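Local coordinates for A151R (African swine fever virus Georgia 2007/1, PDB 7CMA), which binds zinc and is a non-structural viral protein of uncertain molecular role, possibly an oxygenase, at residues A[77-80]-A[81-85]. Residues are numbered along the deposited sequence; the frame is centred on the assembly and turned at random.
Sequences KMIY and NWIIK
The phenol ring of Y80 overlaps the side chain of I84 one turn later on the alpha-helix 72-84, an i to i+4 pair near the helix's C-terminal end. CB of I84 sits over one ring face toward the rim, a CH-pi contact 4.2 Å from the centroid and 24° off the normal. With CG of Y80 anti to the backbone N (chi1 167°), the ring slants outward from the helix and forward over I84, whose CG1 packs 3.8 Å from Y80 CZ. N81 borders the same ring: its OD1 lies 3.5 Å from Y80 CD2, with amide and ring planes 60° apart. Four successive i to i+4 backbone hydrogen bonds, from N81 N to K77 O through I84 N to Y80 O, hold the two turns together; the last is 2.9 Å long.

Next to this surface, I79 CG2 meets I83 CD1 at 4.1 Å, while I79 O lies in the plane of the W82 indole, at the edge near CE3. Y80 packs on K14, L17 and I18 of helix 3-28, whereas I79 and W82 reach I92 of the five-stranded antiparallel sheet. K85 folds back along the helix so that NZ donates to N81 O, 3.1 Å away, from a position out of the carbonyl plane.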
ATOM      1  N   LYS A  77       2.999  -3.354  21.485  1.00 44.59           N
ATOM      2  CA  LYS A  77       1.744  -2.550  21.481  1.00 53.04           C
ATOM      3  C   LYS A  77       1.948  -1.265  22.292  1.00 45.58           C
ATOM      4  O   LYS A  77       1.517  -0.205  21.820  1.00 44.20           O
ATOM      5  CB  LYS A  77       0.580  -3.365  22.053  1.00 58.39           C
ATOM      6  CG  LYS A  77      -0.784  -2.695  21.951  1.00 63.76           C
ATOM      7  CD  LYS A  77      -1.941  -3.670  22.017  1.00 74.35           C
ATOM      8  CE  LYS A  77      -1.714  -4.915  21.185  1.00 78.87           C
ATOM      9  NZ  LYS A  77      -2.675  -5.990  21.531  1.00 82.33           N
ATOM     10  N   MET A  78       2.574  -1.370  23.470  1.00 49.00           N
ATOM     11  CA  MET A  78       2.914  -0.207  24.338  1.00 53.15           C
ATOM     12  C   MET A  78       3.803   0.766  23.560  1.00 43.91           C
ATOM     13  O   MET A  78       3.560   1.988  23.642  1.00 39.60           O
ATOM     14  CB  MET A  78       3.656  -0.654  25.604  1.00 64.63           C
ATOM     15  CG  MET A  78       2.762  -1.317  26.635  1.00 76.80           C
ATOM     16  SD  MET A  78       3.709  -2.253  27.870  1.00 79.44           S
ATOM     17  CE  MET A  78       2.445  -2.536  29.109  1.00 83.31           C
ATOM     18  N   ILE A  79       4.772   0.243  22.805  1.00 44.97           N
ATOM     19  CA  ILE A  79       5.730   1.077  22.022  1.00 43.23           C
ATOM     20  C   ILE A  79       4.982   1.751  20.858  1.00 41.51           C
ATOM     21  O   ILE A  79       5.205   2.955  20.653  1.00 40.22           O
ATOM     22  CB  ILE A  79       6.937   0.244  21.550  1.00 41.43           C
ATOM     23  CG1 ILE A  79       7.773  -0.245  22.736  1.00 44.40           C
ATOM     24  CG2 ILE A  79       7.778   1.033  20.558  1.00 49.33           C
ATOM     25  CD1 ILE A  79       8.899  -1.174  22.356  1.00 47.62           C
ATOM     26  N   TYR A  80       4.051   1.044  20.202  1.00 37.61           N
ATOM     27  CA  TYR A  80       3.214   1.638  19.121  1.00 42.34           C
ATOM     28  C   TYR A  80       2.338   2.760  19.696  1.00 37.04           C
ATOM     29  O   TYR A  80       2.201   3.802  19.047  1.00 44.50           O
ATOM     30  CB  TYR A  80       2.323   0.593  18.447  1.00 43.57           C
ATOM     31  CG  TYR A  80       1.241   1.189  17.580  1.00 43.66           C
ATOM     32  CD1 TYR A  80       1.513   1.606  16.288  1.00 48.93           C
ATOM     33  CD2 TYR A  80      -0.027   1.445  18.087  1.00 46.18           C
ATOM     34  CE1 TYR A  80       0.548   2.221  15.506  1.00 47.67           C
ATOM     35  CE2 TYR A  80      -1.016   2.019  17.304  1.00 48.76           C
ATOM     36  CZ  TYR A  80      -0.721   2.426  16.016  1.00 46.84           C
ATOM     37  OH  TYR A  80      -1.686   3.007  15.246  1.00 62.62           O
ATOM     38  N   ASN A  81       1.747   2.535  20.871  1.00 42.55           N
ATOM     39  CA  ASN A  81       0.825   3.512  21.513  1.00 48.86           C
ATOM     40  C   ASN A  81       1.598   4.798  21.835  1.00 44.12           C
ATOM     41  O   ASN A  81       1.073   5.882  21.525  1.00 53.56           O
ATOM     42  CB  ASN A  81       0.136   2.914  22.741  1.00 51.43           C
ATOM     43  CG  ASN A  81      -0.977   1.953  22.373  1.00 57.37           C
ATOM     44  OD1 ASN A  81      -1.506   1.997  21.263  1.00 56.29           O
ATOM     45  ND2 ASN A  81      -1.320   1.062  23.286  1.00 62.61           N
ATOM     46  N   TRP A  82       2.878   4.666  22.194  1.00 44.52           N
ATOM     47  CA  TRP A  82       3.805   5.807  22.431  1.00 41.62           C
ATOM     48  C   TRP A  82       4.089   6.531  21.107  1.00 39.96           C
ATOM     49  O   TRP A  82       4.070   7.774  21.093  1.00 39.58           O
ATOM     50  CB  TRP A  82       5.092   5.317  23.106  1.00 40.91           C
ATOM     51  CG  TRP A  82       6.178   6.345  23.199  1.00 43.41           C
ATOM     52  CD1 TRP A  82       6.294   7.336  24.132  1.00 46.23           C
ATOM     53  CD2 TRP A  82       7.389   6.390  22.420  1.00 43.87           C
ATOM     54  NE1 TRP A  82       7.450   8.042  23.933  1.00 40.48           N
ATOM     55  CE2 TRP A  82       8.155   7.470  22.907  1.00 41.39           C
ATOM     56  CE3 TRP A  82       7.869   5.667  21.326  1.00 46.65           C
ATOM     57  CZ2 TRP A  82       9.380   7.830  22.342  1.00 41.49           C
ATOM     58  CZ3 TRP A  82       9.086   6.010  20.780  1.00 44.49           C
ATOM     59  CH2 TRP A  82       9.818   7.091  21.269  1.00 41.50           C
ATOM     60  N   ILE A  83       4.373   5.778  20.041  1.00 46.29           N
ATOM     61  CA  ILE A  83       4.723   6.358  18.709  1.00 41.95           C
ATOM     62  C   ILE A  83       3.528   7.170  18.198  1.00 39.89           C
ATOM     63  O   ILE A  83       3.735   8.326  17.797  1.00 39.54           O
ATOM     64  CB  ILE A  83       5.135   5.265  17.707  1.00 44.67           C
ATOM     65  CG1 ILE A  83       6.547   4.735  17.990  1.00 46.44           C
ATOM     66  CG2 ILE A  83       5.004   5.779  16.281  1.00 42.29           C
ATOM     67  CD1 ILE A  83       6.858   3.420  17.300  1.00 51.68           C
ATOM     68  N   ILE A  84       2.347   6.550  18.138  1.00 42.89           N
ATOM     69  CA  ILE A  84       1.197   7.053  17.329  1.00 51.59           C
ATOM     70  C   ILE A  84       0.667   8.355  17.945  1.00 51.09           C
ATOM     71  O   ILE A  84       0.032   9.134  17.201  1.00 54.86           O
ATOM     72  CB  ILE A  84       0.094   5.983  17.213  1.00 50.53           C
ATOM     73  CG1 ILE A  84      -0.811   6.243  16.005  1.00 54.06           C
ATOM     74  CG2 ILE A  84      -0.699   5.880  18.508  1.00 49.52           C
ATOM     75  CD1 ILE A  84      -0.066   6.357  14.687  1.00 51.96           C
ATOM     76  N   LYS A  85       1.013   8.626  19.211  1.00 49.54           N
ATOM     77  CA  LYS A  85       0.584   9.846  19.954  1.00 50.91           C
ATOM     78  C   LYS A  85       1.339  11.068  19.415  1.00 46.17           C
ATOM     79  O   LYS A  85       0.802  12.191  19.504  1.00 45.73           O
ATOM     80  CB  LYS A  85       0.839   9.678  21.457  1.00 55.97           C
ATOM     81  CG  LYS A  85      -0.157   8.792  22.197  1.00 59.95           C
ATOM     82  CD  LYS A  85      -1.482   8.636  21.485  1.00 62.11           C
ATOM     83  CE  LYS A  85      -2.405   7.645  22.165  1.00 73.53           C
ATOM     84  NZ  LYS A  85      -1.954   6.247  21.959  1.00 63.69           N
TER